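Local coordinates for protein tRNA-splicing endonuclease (Sulfolobus tokodaii, PDB 2CV8) that probably removes introns from precursor tRNAs, cutting at both splice sites to leave 2',3'-cyclic phosphate and 5'-hydroxyl ends, at residues L90-V103 / Y110-G122. Numbering follows the deposited sequence.
Sequences LYSVYEDLREKGYV and YGADFAVYTIGPG
Phe114 reaches from strand 114-117 to helix 87-99, where its ring tip lies among Leu90, Val93 and Tyr94. The carbonyl O of Leu90 sits near the ring plane at the CZ edge, while Val93 CB approaches CE1 obliquely at 3.9 Å. The Tyr94 side chain runs across that of Phe114 at about a right angle, its CB 4.0 Å from Phe114 CZ, and Phe114 CE2 lies at the edge of the Tyr94 ring, near its plane. With CG anti to the carbonyl carbon (chi1 -52°), the Phe114 ring projects into this helical surface; an alanine here would probably leave a gap beneath Leu90, Val93 and Tyr94. One turn on, Leu97 CD1 packs on Val116 CG2, whereas the other branch, CG1, lies against CB and the ring of Tyr102. The helix and strand axes run nearly parallel, 7° apart, and the chain between them turns back to form the antiparallel edge of the catalytic domain's mixed sheet. Here Val103 and Tyr117 form a hydrogen-bonded pair: Val103 N donates to Tyr117 O almost straight (2.9 Å, 175°), and Tyr117 N returns a bond to Val103 O at 2.8 Å. This pairing fixes the backbone of Tyr117, a predicted active-site residue. The turn into strand 103-106 is made by a Schellman motif, with Gly101 at positive phi. At the far end, Leu90 CD2 touches Asp113 CG at 3.5 Å, and the carboxylate is held by a salt bridge to Arg86.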
ATOM      1  N   LEU B  90      10.578   1.269  12.912  1.00 22.91           N
ATOM      2  CA  LEU B  90       9.954   2.507  13.388  1.00 24.83           C
ATOM      3  C   LEU B  90      10.971   3.621  13.614  1.00 23.50           C
ATOM      4  O   LEU B  90      10.719   4.777  13.277  1.00 30.19           O
ATOM      5  CB  LEU B  90       9.176   2.263  14.682  1.00 11.54           C
ATOM      6  CG  LEU B  90       7.855   1.499  14.548  1.00 16.41           C
ATOM      7  CD1 LEU B  90       7.294   1.234  15.915  1.00  2.42           C
ATOM      8  CD2 LEU B  90       6.868   2.276  13.696  1.00  5.66           C
ATOM      9  N   TYR B  91      12.122   3.278  14.183  1.00 27.38           N
ATOM     10  CA  TYR B  91      13.145   4.284  14.414  1.00 25.99           C
ATOM     11  C   TYR B  91      13.764   4.705  13.079  1.00 25.00           C
ATOM     12  O   TYR B  91      14.131   5.866  12.886  1.00 37.78           O
ATOM     13  CB  TYR B  91      14.244   3.763  15.349  1.00 14.49           C
ATOM     14  CG  TYR B  91      15.343   4.782  15.552  1.00 23.87           C
ATOM     15  CD1 TYR B  91      15.151   5.894  16.380  1.00 22.09           C
ATOM     16  CD2 TYR B  91      16.543   4.693  14.840  1.00 17.63           C
ATOM     17  CE1 TYR B  91      16.127   6.892  16.491  1.00 23.60           C
ATOM     18  CE2 TYR B  91      17.514   5.684  14.938  1.00 26.42           C
ATOM     19  CZ  TYR B  91      17.302   6.781  15.766  1.00 33.83           C
ATOM     20  OH  TYR B  91      18.268   7.759  15.859  1.00 24.62           O
ATOM     21  N   SER B  92      13.879   3.761  12.157  1.00 21.11           N
ATOM     22  CA  SER B  92      14.450   4.067  10.852  1.00 20.25           C
ATOM     23  C   SER B  92      13.640   5.128  10.128  1.00 18.81           C
ATOM     24  O   SER B  92      14.215   6.065   9.568  1.00 14.96           O
ATOM     25  CB  SER B  92      14.548   2.801   9.993  1.00 18.15           C
ATOM     26  OG  SER B  92      15.520   1.913  10.525  1.00 30.39           O
ATOM     27  N   VAL B  93      12.314   4.995  10.143  1.00 21.70           N
ATOM     28  CA  VAL B  93      11.475   5.990   9.481  1.00 29.38           C
ATOM     29  C   VAL B  93      11.436   7.272  10.321  1.00 27.74           C
ATOM     30  O   VAL B  93      11.510   8.379   9.778  1.00 28.78           O
ATOM     31  CB  VAL B  93      10.010   5.501   9.260  1.00 26.39           C
ATOM     32  CG1 VAL B  93       9.223   6.558   8.482  1.00 23.39           C
ATOM     33  CG2 VAL B  93       9.986   4.198   8.489  1.00 16.09           C
ATOM     34  N   TYR B  94      11.323   7.132  11.640  1.00 15.44           N
ATOM     35  CA  TYR B  94      11.285   8.317  12.487  1.00 16.44           C
ATOM     36  C   TYR B  94      12.487   9.192  12.198  1.00 19.33           C
ATOM     37  O   TYR B  94      12.351  10.375  11.864  1.00 18.96           O
ATOM     38  CB  TYR B  94      11.322   7.960  13.969  1.00  6.21           C
ATOM     39  CG  TYR B  94      11.219   9.192  14.845  1.00  2.42           C
ATOM     40  CD1 TYR B  94       9.986   9.731  15.179  1.00  2.42           C
ATOM     41  CD2 TYR B  94      12.356   9.848  15.278  1.00 17.37           C
ATOM     42  CE1 TYR B  94       9.887  10.894  15.923  1.00  2.42           C
ATOM     43  CE2 TYR B  94      12.275  11.021  16.018  1.00 17.94           C
ATOM     44  CZ  TYR B  94      11.037  11.541  16.335  1.00 12.19           C
ATOM     45  OH  TYR B  94      10.963  12.727  17.019  1.00 17.70           O
ATOM     46  N   GLU B  95      13.664   8.590  12.342  1.00 17.90           N
ATOM     47  CA  GLU B  95      14.934   9.267  12.129  1.00 23.40           C
ATOM     48  C   GLU B  95      15.060   9.878  10.737  1.00 26.45           C
ATOM     49  O   GLU B  95      15.355  11.064  10.599  1.00 29.51           O
ATOM     50  CB  GLU B  95      16.074   8.283  12.356  1.00 13.94           C
ATOM     51  CG  GLU B  95      17.441   8.884  12.197  1.00 23.52           C
ATOM     52  CD  GLU B  95      18.516   7.829  12.241  1.00 29.46           C
ATOM     53  OE1 GLU B  95      18.510   6.954  11.342  1.00 37.23           O
ATOM     54  OE2 GLU B  95      19.355   7.872  13.170  1.00 21.16           O
ATOM     55  N   ASP B  96      14.845   9.055   9.713  1.00 29.63           N
ATOM     56  CA  ASP B  96      14.947   9.497   8.330  1.00 20.54           C
ATOM     57  C   ASP B  96      14.053  10.696   8.076  1.00 24.09           C
ATOM     58  O   ASP B  96      14.479  11.690   7.491  1.00 27.11           O
ATOM     59  CB  ASP B  96      14.565   8.349   7.396  1.00 21.54           C
ATOM     60  CG  ASP B  96      14.719   8.702   5.911  1.00 33.91           C
ATOM     61  OD1 ASP B  96      13.697   8.995   5.250  1.00 18.55           O
ATOM     62  OD2 ASP B  96      15.862   8.673   5.405  1.00 30.04           O
ATOM     63  N   LEU B  97      12.810  10.608   8.524  1.00 17.22           N
ATOM     64  CA  LEU B  97      11.888  11.699   8.325  1.00 19.63           C
ATOM     65  C   LEU B  97      12.288  12.904   9.147  1.00 23.93           C
ATOM     66  O   LEU B  97      12.224  14.045   8.679  1.00 21.17           O
ATOM     67  CB  LEU B  97      10.470  11.266   8.682  1.00 22.75           C
ATOM     68  CG  LEU B  97       9.814  10.338   7.655  1.00 27.89           C
ATOM     69  CD1 LEU B  97       8.345  10.145   7.998  1.00 20.18           C
ATOM     70  CD2 LEU B  97       9.946  10.941   6.264  1.00 26.80           C
ATOM     71  N   ARG B  98      12.710  12.653  10.375  1.00 29.23           N
ATOM     72  CA  ARG B  98      13.109  13.739  11.248  1.00 34.65           C
ATOM     73  C   ARG B  98      14.362  14.413  10.672  1.00 34.37           C
ATOM     74  O   ARG B  98      14.466  15.640  10.621  1.00 33.43           O
ATOM     75  CB  ARG B  98      13.390  13.189  12.643  1.00 22.45           C
ATOM     76  CG  ARG B  98      13.160  14.183  13.733  1.00 23.94           C
ATOM     77  CD  ARG B  98      11.688  14.326  14.062  1.00 26.24           C
ATOM     78  NE  ARG B  98      11.427  15.634  14.656  1.00 33.82           N
ATOM     79  CZ  ARG B  98      10.395  15.925  15.441  1.00 26.33           C
ATOM     80  NH1 ARG B  98       9.502  15.007  15.757  1.00 43.48           N
ATOM     81  NH2 ARG B  98      10.255  17.149  15.906  1.00 18.36           N
ATOM     82  N   GLU B  99      15.302  13.593  10.213  1.00 38.31           N
ATOM     83  CA  GLU B  99      16.549  14.086   9.646  1.00 37.25           C
ATOM     84  C   GLU B  99      16.298  14.925   8.401  1.00 30.00           C
ATOM     85  O   GLU B  99      17.094  15.801   8.062  1.00 38.14           O
ATOM     86  CB  GLU B  99      17.469  12.912   9.312  1.00 10.72           C
ATOM     87  CG  GLU B  99      18.943  13.275   9.325  1.00 40.81           C
ATOM     88  CD  GLU B  99      19.444  13.685  10.701  1.00 30.32           C
ATOM     89  OE1 GLU B  99      20.599  14.143  10.807  1.00 43.98           O
ATOM     90  OE2 GLU B  99      18.689  13.546  11.682  1.00 28.62           O
ATOM     91  N   LYS B 100      15.186  14.656   7.727  1.00 36.80           N
ATOM     92  CA  LYS B 100      14.816  15.394   6.524  1.00 36.84           C
ATOM     93  C   LYS B 100      14.086  16.687   6.856  1.00 34.88           C
ATOM     94  O   LYS B 100      13.665  17.417   5.959  1.00 39.01           O
ATOM     95  CB  LYS B 100      13.951  14.527   5.601  1.00 26.92           C
ATOM     96  CG  LYS B 100      14.754  13.519   4.820  1.00 40.28           C
ATOM     97  CD  LYS B 100      13.899  12.621   3.944  1.00 46.62           C
ATOM     98  CE  LYS B 100      14.768  11.540   3.300  1.00 37.31           C
ATOM     99  NZ  LYS B 100      13.974  10.542   2.543  1.00 37.00           N
ATOM    100  N   GLY B 101      13.917  16.959   8.143  1.00 24.11           N
ATOM    101  CA  GLY B 101      13.268  18.193   8.537  1.00 25.95           C
ATOM    102  C   GLY B 101      11.786  18.186   8.848  1.00 23.77           C
ATOM    103  O   GLY B 101      11.237  19.229   9.194  1.00 28.74           O
ATOM    104  N   TYR B 102      11.125  17.043   8.717  1.00 21.67           N
ATOM    105  CA  TYR B 102       9.700  16.996   9.032  1.00 18.83           C
ATOM    106  C   TYR B 102       9.553  16.936  10.553  1.00 20.77           C
ATOM    107  O   TYR B 102      10.496  16.591  11.267  1.00 20.41           O
ATOM    108  CB  TYR B 102       9.030  15.750   8.433  1.00 18.47           C
ATOM    109  CG  TYR B 102       9.068  15.623   6.926  1.00 28.63           C
ATOM    110  CD1 TYR B 102      10.219  15.192   6.269  1.00 29.45           C
ATOM    111  CD2 TYR B 102       7.931  15.894   6.155  1.00 19.79           C
ATOM    112  CE1 TYR B 102      10.237  15.026   4.882  1.00 21.15           C
ATOM    113  CE2 TYR B 102       7.943  15.730   4.769  1.00  3.75           C
ATOM    114  CZ  TYR B 102       9.097  15.293   4.135  1.00 16.38           C
ATOM    115  OH  TYR B 102       9.114  15.109   2.762  1.00 25.78           O
ATOM    116  N   VAL B 103       8.377  17.302  11.040  1.00  9.03           N
ATOM    117  CA  VAL B 103       8.082  17.218  12.458  1.00 21.20           C
ATOM    118  C   VAL B 103       7.254  15.932  12.523  1.00 27.97           C
ATOM    119  O   VAL B 103       6.188  15.830  11.923  1.00 28.93           O
ATOM    120  CB  VAL B 103       7.264  18.437  12.933  1.00 34.13           C
ATOM    121  CG1 VAL B 103       6.901  18.313  14.400  1.00 25.95           C
ATOM    122  CG2 VAL B 103       8.087  19.680  12.737  1.00 36.28           C
ATOM    123  N   TYR B 110      -4.821   8.277  14.326  1.00 44.54           N
ATOM    124  CA  TYR B 110      -5.275   8.124  12.954  1.00 38.37           C
ATOM    125  C   TYR B 110      -5.090   6.720  12.414  1.00 33.44           C
ATOM    126  O   TYR B 110      -5.367   6.464  11.245  1.00 35.55           O
ATOM    127  CB  TYR B 110      -4.544   9.119  12.051  1.00 36.47           C
ATOM    128  CG  TYR B 110      -4.508  10.520  12.612  1.00 50.42           C
ATOM    129  CD1 TYR B 110      -3.499  10.918  13.493  1.00 57.78           C
ATOM    130  CD2 TYR B 110      -5.495  11.444  12.281  1.00 58.55           C
ATOM    131  CE1 TYR B 110      -3.476  12.209  14.028  1.00 63.30           C
ATOM    132  CE2 TYR B 110      -5.484  12.735  12.810  1.00 65.03           C
ATOM    133  CZ  TYR B 110      -4.474  13.110  13.680  1.00 70.23           C
ATOM    134  OH  TYR B 110      -4.469  14.384  14.194  1.00 80.83           O
ATOM    135  N   GLY B 111      -4.622   5.807  13.257  1.00 21.03           N
ATOM    136  CA  GLY B 111      -4.427   4.439  12.806  1.00 21.42           C
ATOM    137  C   GLY B 111      -3.218   4.284  11.904  1.00 20.06           C
ATOM    138  O   GLY B 111      -3.282   3.655  10.848  1.00 30.92           O
ATOM    139  N   ALA B 112      -2.108   4.874  12.327  1.00 28.57           N
ATOM    140  CA  ALA B 112      -0.859   4.812  11.590  1.00 34.73           C
ATOM    141  C   ALA B 112       0.265   4.971  12.603  1.00 40.01           C
ATOM    142  O   ALA B 112       0.010   5.251  13.776  1.00 50.68           O
ATOM    143  CB  ALA B 112      -0.800   5.928  10.565  1.00 20.63           C
ATOM    144  N   ASP B 113       1.504   4.793  12.161  1.00 37.42           N
ATOM    145  CA  ASP B 113       2.639   4.926  13.060  1.00 31.05           C
ATOM    146  C   ASP B 113       2.971   6.382  13.326  1.00 35.49           C
ATOM    147  O   ASP B 113       3.140   6.787  14.472  1.00 47.25           O
ATOM    148  CB  ASP B 113       3.865   4.223  12.484  1.00 23.84           C
ATOM    149  CG  ASP B 113       3.685   2.724  12.400  1.00 35.14           C
ATOM    150  OD1 ASP B 113       3.277   2.121  13.424  1.00 28.49           O
ATOM    151  OD2 ASP B 113       3.958   2.153  11.315  1.00 34.61           O
ATOM    152  N   PHE B 114       3.049   7.177  12.270  1.00 38.13           N
ATOM    153  CA  PHE B 114       3.395   8.577  12.440  1.00 31.30           C
ATOM    154  C   PHE B 114       2.467   9.569  11.764  1.00 27.86           C
ATOM    155  O   PHE B 114       1.755   9.235  10.815  1.00 39.16           O
ATOM    156  CB  PHE B 114       4.813   8.821  11.919  1.00 15.39           C
ATOM    157  CG  PHE B 114       5.835   7.884  12.482  1.00  8.57           C
ATOM    158  CD1 PHE B 114       6.531   7.012  11.641  1.00  7.25           C
ATOM    159  CD2 PHE B 114       6.116   7.877  13.853  1.00  2.42           C
ATOM    160  CE1 PHE B 114       7.502   6.138  12.157  1.00  2.42           C
ATOM    161  CE2 PHE B 114       7.082   7.014  14.381  1.00  4.39           C
ATOM    162  CZ  PHE B 114       7.774   6.143  13.534  1.00  4.35           C
ATOM    163  N   ALA B 115       2.492  10.795  12.281  1.00 23.76           N
ATOM    164  CA  ALA B 115       1.733  11.913  11.734  1.00 18.28           C
ATOM    165  C   ALA B 115       2.834  12.919  11.391  1.00 20.14           C
ATOM    166  O   ALA B 115       3.311  13.651  12.250  1.00 22.19           O
ATOM    167  CB  ALA B 115       0.802  12.482  12.762  1.00  2.42           C
ATOM    168  N   VAL B 116       3.252  12.925  10.132  1.00 22.19           N
ATOM    169  CA  VAL B 116       4.318  13.802   9.685  1.00 27.50           C
ATOM    170  C   VAL B 116       3.815  15.172   9.239  1.00 33.04           C
ATOM    171  O   VAL B 116       2.841  15.273   8.491  1.00 37.09           O
ATOM    172  CB  VAL B 116       5.096  13.139   8.539  1.00 15.15           C
ATOM    173  CG1 VAL B 116       6.337  13.922   8.230  1.00 21.55           C
ATOM    174  CG2 VAL B 116       5.457  11.715   8.923  1.00 20.55           C
ATOM    175  N   TYR B 117       4.496  16.218   9.705  1.00 25.31           N
ATOM    176  CA  TYR B 117       4.149  17.611   9.388  1.00 16.13           C
ATOM    177  C   TYR B 117       5.277  18.424   8.743  1.00 21.27           C
ATOM    178  O   TYR B 117       6.448  18.275   9.093  1.00 22.92           O
ATOM    179  CB  TYR B 117       3.780  18.384  10.658  1.00 19.01           C
ATOM    180  CG  TYR B 117       2.558  17.909  11.394  1.00 25.29           C
ATOM    181  CD1 TYR B 117       2.569  16.717  12.119  1.00 16.12           C
ATOM    182  CD2 TYR B 117       1.384  18.653  11.366  1.00 23.47           C
ATOM    183  CE1 TYR B 117       1.436  16.281  12.798  1.00 31.09           C
ATOM    184  CE2 TYR B 117       0.249  18.225  12.037  1.00 37.01           C
ATOM    185  CZ  TYR B 117       0.282  17.036  12.748  1.00 31.03           C
ATOM    186  OH  TYR B 117      -0.850  16.589  13.372  1.00 29.98           O
ATOM    187  N   THR B 118       4.912  19.339   7.847  1.00 22.73           N
ATOM    188  CA  THR B 118       5.889  20.248   7.239  1.00 31.88           C
ATOM    189  C   THR B 118       5.591  21.592   7.902  1.00 30.82           C
ATOM    190  O   THR B 118       4.493  22.119   7.763  1.00 31.11           O
ATOM    191  CB  THR B 118       5.697  20.420   5.710  1.00 26.94           C
ATOM    192  OG1 THR B 118       6.239  19.288   5.020  1.00 28.22           O
ATOM    193  CG2 THR B 118       6.402  21.691   5.226  1.00 22.61           C
ATOM    194  N   ILE B 119       6.546  22.134   8.645  1.00 35.63           N
ATOM    195  CA  ILE B 119       6.332  23.415   9.315  1.00 52.48           C
ATOM    196  C   ILE B 119       7.495  24.375   9.105  1.00 55.91           C
ATOM    197  O   ILE B 119       8.564  23.985   8.634  1.00 53.38           O
ATOM    198  CB  ILE B 119       6.105  23.244  10.856  1.00 57.46           C
ATOM    199  CG1 ILE B 119       7.132  22.273  11.436  1.00 53.44           C
ATOM    200  CG2 ILE B 119       4.695  22.728  11.144  1.00 51.72           C
ATOM    201  CD1 ILE B 119       8.578  22.735  11.356  1.00 53.53           C
ATOM    202  N   GLY B 120       7.276  25.634   9.464  1.00 63.87           N
ATOM    203  CA  GLY B 120       8.311  26.636   9.320  1.00 70.74           C
ATOM    204  C   GLY B 120       7.904  27.914  10.022  1.00 76.38           C
ATOM    205  O   GLY B 120       6.887  27.938  10.719  1.00 77.30           O
ATOM    206  N   PRO B 121       8.684  28.994   9.868  1.00 66.32           N
ATOM    207  CA  PRO B 121       8.349  30.266  10.514  1.00 63.26           C
ATOM    208  C   PRO B 121       6.949  30.693  10.101  1.00 65.10           C
ATOM    209  O   PRO B 121       6.745  31.160   8.979  1.00 63.15           O
ATOM    210  CB  PRO B 121       9.419  31.210   9.983  1.00 55.85           C
ATOM    211  CG  PRO B 121      10.594  30.299   9.795  1.00 59.35           C
ATOM    212  CD  PRO B 121       9.964  29.093   9.147  1.00 60.02           C
ATOM    213  N   GLY B 122       5.989  30.511  11.001  1.00 81.90           N
ATOM    214  CA  GLY B 122       4.617  30.877  10.702  1.00 84.01           C
ATOM    215  C   GLY B 122       4.040  30.070   9.555  1.00 81.74           C
ATOM    216  O   GLY B 122       3.430  30.628   8.642  1.00 80.51           O
TER